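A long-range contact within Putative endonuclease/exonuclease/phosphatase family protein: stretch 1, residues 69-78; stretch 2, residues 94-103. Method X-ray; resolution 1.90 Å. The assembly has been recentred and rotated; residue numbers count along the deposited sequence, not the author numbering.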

ATOM      1  N   TYR A  69     -19.000   7.124  10.650  1.00 10.17           N
ATOM      2  CA  TYR A  69     -19.665   6.492   9.516  1.00 10.45           C
ATOM      3  C   TYR A  69     -21.109   6.959   9.389  1.00 14.61           C
ATOM      4  O   TYR A  69     -21.700   7.455  10.348  1.00 14.56           O
ATOM      5  CB  TYR A  69     -19.600   4.960   9.620  1.00  9.82           C
ATOM      6  CG  TYR A  69     -20.339   4.391  10.825  1.00 15.35           C
ATOM      7  CD1 TYR A  69     -19.668   4.109  12.010  1.00 17.20           C
ATOM      8  CD2 TYR A  69     -21.708   4.152  10.774  1.00 25.80           C
ATOM      9  CE1 TYR A  69     -20.346   3.592  13.113  1.00 24.58           C
ATOM     10  CE2 TYR A  69     -22.393   3.639  11.868  1.00 23.12           C
ATOM     11  CZ  TYR A  69     -21.706   3.363  13.030  1.00 28.08           C
ATOM     12  OH  TYR A  69     -22.380   2.856  14.114  1.00 31.06           O
ATOM     13  N   ILE A  70     -21.669   6.791   8.198  1.00 13.16           N
ATOM     14  CA  ILE A  70     -23.083   7.037   7.965  1.00 13.76           C
ATOM     15  C   ILE A  70     -23.635   5.838   7.223  1.00 14.70           C
ATOM     16  O   ILE A  70     -22.875   5.087   6.610  1.00  9.55           O
ATOM     17  CB  ILE A  70     -23.309   8.292   7.126  1.00 11.63           C
ATOM     18  CG1 ILE A  70     -22.512   8.213   5.823  1.00 12.81           C
ATOM     19  CG2 ILE A  70     -22.903   9.550   7.910  1.00 15.02           C
ATOM     20  CD1 ILE A  70     -22.737   9.405   4.909  1.00  7.10           C
ATOM     21  N   GLY A  71     -24.950   5.645   7.290  1.00 10.16           N
ATOM     22  CA  GLY A  71     -25.590   4.570   6.552  1.00  7.90           C
ATOM     23  C   GLY A  71     -26.395   3.679   7.476  1.00 11.59           C
ATOM     24  O   GLY A  71     -25.905   3.292   8.535  1.00 16.09           O
ATOM     25  N   VAL A  72     -27.619   3.344   7.076  1.00 11.54           N
ATOM     26  CA  VAL A  72     -28.508   2.557   7.930  1.00 12.60           C
ATOM     27  C   VAL A  72     -28.603   1.094   7.515  1.00 12.79           C
ATOM     28  O   VAL A  72     -28.170   0.715   6.431  1.00 12.80           O
ATOM     29  CB  VAL A  72     -29.929   3.153   7.976  1.00 12.44           C
ATOM     30  CG1 VAL A  72     -29.881   4.626   8.371  1.00 15.23           C
ATOM     31  CG2 VAL A  72     -30.624   2.963   6.632  1.00 13.10           C
ATOM     32  N   GLY A  73     -29.178   0.273   8.392  1.00 11.84           N
ATOM     33  CA  GLY A  73     -29.349  -1.148   8.133  1.00  8.47           C
ATOM     34  C   GLY A  73     -30.322  -1.408   7.007  1.00 11.94           C
ATOM     35  O   GLY A  73     -31.386  -0.783   6.943  1.00 15.69           O
ATOM     36  N   ARG A  74     -29.977  -2.336   6.117  1.00 10.30           N
ATOM     37  CA  ARG A  74     -30.798  -2.568   4.928  1.00 12.16           C
ATOM     38  C   ARG A  74     -32.097  -3.327   5.191  1.00 14.75           C
ATOM     39  O   ARG A  74     -32.977  -3.330   4.343  1.00 15.25           O
ATOM     40  CB  ARG A  74     -30.003  -3.291   3.830  1.00 12.16           C
ATOM     41  CG  ARG A  74     -29.765  -4.788   4.072  1.00 13.34           C
ATOM     42  CD  ARG A  74     -28.847  -5.336   2.990  1.00 17.97           C
ATOM     43  NE  ARG A  74     -28.616  -6.775   3.088  1.00 18.12           N
ATOM     44  CZ  ARG A  74     -27.805  -7.450   2.276  1.00 20.60           C
ATOM     45  NH1 ARG A  74     -27.148  -6.819   1.309  1.00 21.27           N
ATOM     46  NH2 ARG A  74     -27.647  -8.754   2.432  1.00 23.05           N
ATOM     47  N   ASP A  75     -32.210  -3.985   6.347  1.00 13.34           N
ATOM     48  CA  ASP A  75     -33.407  -4.780   6.653  1.00 20.13           C
ATOM     49  C   ASP A  75     -34.598  -3.916   7.059  1.00 16.27           C
ATOM     50  O   ASP A  75     -35.734  -4.143   6.621  1.00 17.82           O
ATOM     51  CB  ASP A  75     -33.120  -5.794   7.771  1.00 22.22           C
ATOM     52  CG  ASP A  75     -32.326  -6.991   7.290  1.00 26.97           C
ATOM     53  OD1 ASP A  75     -31.937  -7.030   6.103  1.00 25.13           O
ATOM     54  OD2 ASP A  75     -32.079  -7.895   8.114  1.00 27.21           O
ATOM     55  N   ASP A  76     -34.350  -2.934   7.914  1.00 13.55           N
ATOM     56  CA  ASP A  76     -35.448  -2.133   8.454  1.00 15.93           C
ATOM     57  C   ASP A  76     -35.159  -0.638   8.431  1.00 18.85           C
ATOM     58  O   ASP A  76     -35.940   0.169   8.948  1.00 17.01           O
ATOM     59  CB  ASP A  76     -35.792  -2.587   9.876  1.00 19.31           C
ATOM     60  CG  ASP A  76     -34.708  -2.252  10.882  1.00 23.57           C
ATOM     61  OD1 ASP A  76     -33.590  -1.878  10.455  1.00 24.48           O
ATOM     62  OD2 ASP A  76     -34.969  -2.370  12.103  1.00 22.49           O
ATOM     63  N   GLY A  77     -34.030  -0.264   7.838  1.00 14.17           N
ATOM     64  CA  GLY A  77     -33.675   1.138   7.736  1.00  8.22           C
ATOM     65  C   GLY A  77     -33.228   1.732   9.053  1.00 11.56           C
ATOM     66  O   GLY A  77     -33.099   2.949   9.187  1.00 16.92           O
ATOM     67  N   LYS A  78     -32.973   0.868  10.023  1.00 15.05           N
ATOM     68  CA  LYS A  78     -32.500   1.306  11.328  1.00 15.07           C
ATOM     69  C   LYS A  78     -31.222   0.550  11.700  1.00 17.09           C
ATOM     70  O   LYS A  78     -30.180   0.781  11.098  1.00 16.78           O
ATOM     71  CB  LYS A  78     -33.597   1.105  12.378  1.00 26.72           C
ATOM     72  CG  LYS A  78     -34.830   1.966  12.114  1.00 33.16           C
ATOM     73  CD  LYS A  78     -35.936   1.722  13.147  1.00 43.81           C
ATOM     74  CE  LYS A  78     -36.530   0.323  13.022  1.00 49.83           C
ATOM     75  NZ  LYS A  78     -37.654   0.088  13.975  1.00 53.07           N
ATOM     76  N   ASP A  94     -17.014  17.841   6.326  1.00  9.93           N
ATOM     77  CA  ASP A  94     -18.306  18.013   6.989  1.00 13.45           C
ATOM     78  C   ASP A  94     -19.369  17.322   6.151  1.00 15.09           C
ATOM     79  O   ASP A  94     -19.227  17.211   4.931  1.00 11.22           O
ATOM     80  CB  ASP A  94     -18.670  19.499   7.104  1.00 14.34           C
ATOM     81  CG  ASP A  94     -17.879  20.214   8.193  1.00 23.76           C
ATOM     82  OD1 ASP A  94     -17.758  19.658   9.301  1.00 28.20           O
ATOM     83  OD2 ASP A  94     -17.380  21.326   7.935  1.00 26.22           O
ATOM     84  N   ILE A  95     -20.441  16.869   6.797  1.00  9.80           N
ATOM     85  CA  ILE A  95     -21.578  16.333   6.064  1.00 10.61           C
ATOM     86  C   ILE A  95     -22.593  17.432   5.856  1.00 14.52           C
ATOM     87  O   ILE A  95     -23.042  18.056   6.814  1.00 16.62           O
ATOM     88  CB  ILE A  95     -22.232  15.179   6.798  1.00 16.46           C
ATOM     89  CG1 ILE A  95     -21.320  13.952   6.722  1.00 20.18           C
ATOM     90  CG2 ILE A  95     -23.617  14.885   6.197  1.00 14.39           C
ATOM     91  CD1 ILE A  95     -21.770  12.807   7.596  1.00 28.68           C
ATOM     92  N   VAL A  96     -22.929  17.693   4.602  1.00 14.72           N
ATOM     93  CA  VAL A  96     -23.945  18.688   4.284  1.00 12.53           C
ATOM     94  C   VAL A  96     -25.297  18.015   4.400  1.00 17.37           C
ATOM     95  O   VAL A  96     -26.234  18.568   4.971  1.00 13.79           O
ATOM     96  CB  VAL A  96     -23.767  19.233   2.858  1.00 14.49           C
ATOM     97  CG1 VAL A  96     -24.861  20.235   2.525  1.00 15.01           C
ATOM     98  CG2 VAL A  96     -22.395  19.877   2.693  1.00 17.53           C
ATOM     99  N   GLU A  97     -25.375  16.797   3.875  1.00 13.67           N
ATOM    100  CA  GLU A  97     -26.617  16.044   3.800  1.00 17.52           C
ATOM    101  C   GLU A  97     -26.232  14.573   3.697  1.00 14.87           C
ATOM    102  O   GLU A  97     -25.177  14.247   3.157  1.00 11.20           O
ATOM    103  CB  GLU A  97     -27.366  16.452   2.527  1.00 21.45           C
ATOM    104  CG  GLU A  97     -28.839  16.613   2.680  1.00 25.71           C
ATOM    105  CD  GLU A  97     -29.564  16.637   1.350  1.00 22.04           C
ATOM    106  OE1 GLU A  97     -29.220  17.459   0.466  1.00 18.33           O
ATOM    107  OE2 GLU A  97     -30.479  15.818   1.192  1.00 18.33           O
ATOM    108  N   LYS A  98     -27.076  13.685   4.210  1.00 11.06           N
ATOM    109  CA  LYS A  98     -26.839  12.249   4.067  1.00 10.30           C
ATOM    110  C   LYS A  98     -28.169  11.514   3.954  1.00 14.30           C
ATOM    111  O   LYS A  98     -29.197  12.007   4.416  1.00 13.32           O
ATOM    112  CB  LYS A  98     -26.078  11.712   5.265  1.00 10.06           C
ATOM    113  CG  LYS A  98     -26.881  11.760   6.558  1.00 15.09           C
ATOM    114  CD  LYS A  98     -26.125  11.055   7.682  1.00 17.97           C
ATOM    115  CE  LYS A  98     -26.800  11.280   9.047  1.00 21.52           C
ATOM    116  NZ  LYS A  98     -26.212  10.358  10.076  1.00 27.82           N
ATOM    117  N   GLY A  99     -28.152  10.329   3.361  1.00 11.27           N
ATOM    118  CA  GLY A  99     -29.382   9.565   3.208  1.00 11.57           C
ATOM    119  C   GLY A  99     -29.148   8.135   2.766  1.00 13.16           C
ATOM    120  O   GLY A  99     -28.007   7.674   2.665  1.00  9.76           O
ATOM    121  N   ASP A 100     -30.242   7.431   2.503  1.00 10.92           N
ATOM    122  CA  ASP A 100     -30.185   6.045   2.032  1.00 10.50           C
ATOM    123  C   ASP A 100     -31.416   5.823   1.177  1.00 12.04           C
ATOM    124  O   ASP A 100     -32.473   6.399   1.446  1.00 11.51           O
ATOM    125  CB  ASP A 100     -30.233   5.055   3.205  1.00  9.80           C
ATOM    126  CG  ASP A 100     -29.328   5.461   4.357  1.00 16.11           C
ATOM    127  OD1 ASP A 100     -29.757   6.307   5.168  1.00 15.02           O
ATOM    128  OD2 ASP A 100     -28.192   4.934   4.456  1.00 13.87           O
ATOM    129  N   PHE A 101     -31.285   4.991   0.159  1.00 10.54           N
ATOM    130  CA  PHE A 101     -32.431   4.541  -0.616  1.00 12.89           C
ATOM    131  C   PHE A 101     -32.255   3.066  -0.969  1.00 16.03           C
ATOM    132  O   PHE A 101     -31.124   2.599  -1.162  1.00 16.32           O
ATOM    133  CB  PHE A 101     -32.654   5.416  -1.868  1.00 13.73           C
ATOM    134  CG  PHE A 101     -31.461   5.499  -2.805  1.00 12.72           C
ATOM    135  CD1 PHE A 101     -30.488   6.471  -2.632  1.00 13.50           C
ATOM    136  CD2 PHE A 101     -31.353   4.643  -3.892  1.00 13.14           C
ATOM    137  CE1 PHE A 101     -29.405   6.558  -3.503  1.00 10.96           C
ATOM    138  CE2 PHE A 101     -30.272   4.719  -4.760  1.00 11.54           C
ATOM    139  CZ  PHE A 101     -29.298   5.681  -4.565  1.00  8.99           C
ATOM    140  N   TRP A 102     -33.360   2.328  -1.034  1.00  9.48           N
ATOM    141  CA  TRP A 102     -33.304   0.922  -1.432  1.00  8.97           C
ATOM    142  C   TRP A 102     -33.309   0.801  -2.945  1.00 12.89           C
ATOM    143  O   TRP A 102     -33.872   1.639  -3.636  1.00 14.80           O
ATOM    144  CB  TRP A 102     -34.451   0.120  -0.791  1.00 11.37           C
ATOM    145  CG  TRP A 102     -34.150  -0.181   0.649  1.00 10.58           C
ATOM    146  CD1 TRP A 102     -33.631  -1.335   1.149  1.00 14.94           C
ATOM    147  CD2 TRP A 102     -34.274   0.716   1.758  1.00 11.20           C
ATOM    148  NE1 TRP A 102     -33.443  -1.225   2.501  1.00 14.68           N
ATOM    149  CE2 TRP A 102     -33.833   0.026   2.901  1.00 16.43           C
ATOM    150  CE3 TRP A 102     -34.729   2.031   1.897  1.00 14.65           C
ATOM    151  CZ2 TRP A 102     -33.829   0.607   4.169  1.00 22.25           C
ATOM    152  CZ3 TRP A 102     -34.731   2.608   3.162  1.00 17.11           C
ATOM    153  CH2 TRP A 102     -34.283   1.897   4.276  1.00 22.37           C
ATOM    154  N   LEU A 103     -32.639  -0.226  -3.454  1.00 10.58           N
ATOM    155  CA  LEU A 103     -32.539  -0.422  -4.893  1.00  8.43           C
ATOM    156  C   LEU A 103     -33.771  -1.200  -5.343  1.00 13.28           C
ATOM    157  O   LEU A 103     -33.738  -2.420  -5.491  1.00 13.60           O
ATOM    158  CB  LEU A 103     -31.241  -1.161  -5.232  1.00 13.66           C
ATOM    159  CG  LEU A 103     -29.992  -0.442  -4.704  1.00 12.77           C
ATOM    160  CD1 LEU A 103     -28.722  -1.251  -4.970  1.00 16.51           C
ATOM    161  CD2 LEU A 103     -29.885   0.976  -5.302  1.00 11.72           C
TER
HETATM  162  O   HOH W   1     -26.703   7.248   8.861  1.00 21.88           O

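The two stretches meet through side chains from Ile-95 and, past the corner at 96, from Lys-98, Asp-100 and Trp-102 that reach the segment following Tyr-69, and together they bury 388 Å². No backbone-to-backbone hydrogen bond joins them; each of the two direct hydrogen bonds pairs a side chain of stretch 2 with a main-chain atom of stretch 1.

At one end the contact is apolar. Ile-70 is buried and points toward stretch 2, and its p rotamer (chi1 54°) brings CG2 to 3.5 Å from CD1 of Ile-95 and 3.6 Å from CD of Lys-98. Ile-95 adopts the m, t conformation, which extends CD1 to this methyl. The side chain of Lys-98, an exposed residue, leaves the backbone in the p rotamer and then runs fully extended, chi2 to chi4 all t, so that its CD packs on Ile-70 and NZ lies beyond it, near a water. This water links the lysine to the backbone: it accepts a hydrogen bond from Gly-71 N at 2.8 Å and a weak one from Lys-98 NZ at 3.4 Å.

Asp-100 forms the middle of the contact. Its CA-to-CB bond points toward stretch 1, and its m rotamer (chi1 -44°) sets OD2 where it accepts a hydrogen bond from Val-72 N at 3.1 Å, with an N-H...O angle of 158°; OD2 is also hydrogen-bonded elsewhere in the structure. Gly-71 CA lies 3.4 Å from Asp-100 OD2. Glycine is called for here by the backbone: phi/psi of 125/134 would jam a CB against the carbonyl oxygen of Ile-70. Val-72, in the m rotamer, places CG2 3.6 Å from Asp-100 CG and 4.5 Å from Trp-102 CH2, so the same methyl packs against Asp-100 and lies more loosely near the indole.

Trp-102 contributes the largest covered area, 81 Å². Its CA-to-CB bond points sideways, but chi1 of -78° and chi2 of -98° bring the indole nearer to the loop, edge first. Trp-102 NE1 donates to Arg-74 O at 2.8 Å and 162°, satisfying the indole nitrogen of a buried residue. Along the same edge, Trp-102 CZ2 lies 3.9 Å from Gly-73 O and CH2 lies 3.6 Å from Gly-77 CA. Gly-77 has a positive phi of 73°, which favours glycine, and an ideal CB there would clash with CH2 of Trp-102 at 3.0 Å. The loop meeting this edge is braced internally by Gly-73 N to Lys-78 O at 2.9 Å and by Lys-78 N to Asp-76 OD1 at 2.8 Å, the latter made with Asp-76 in the p rotamer.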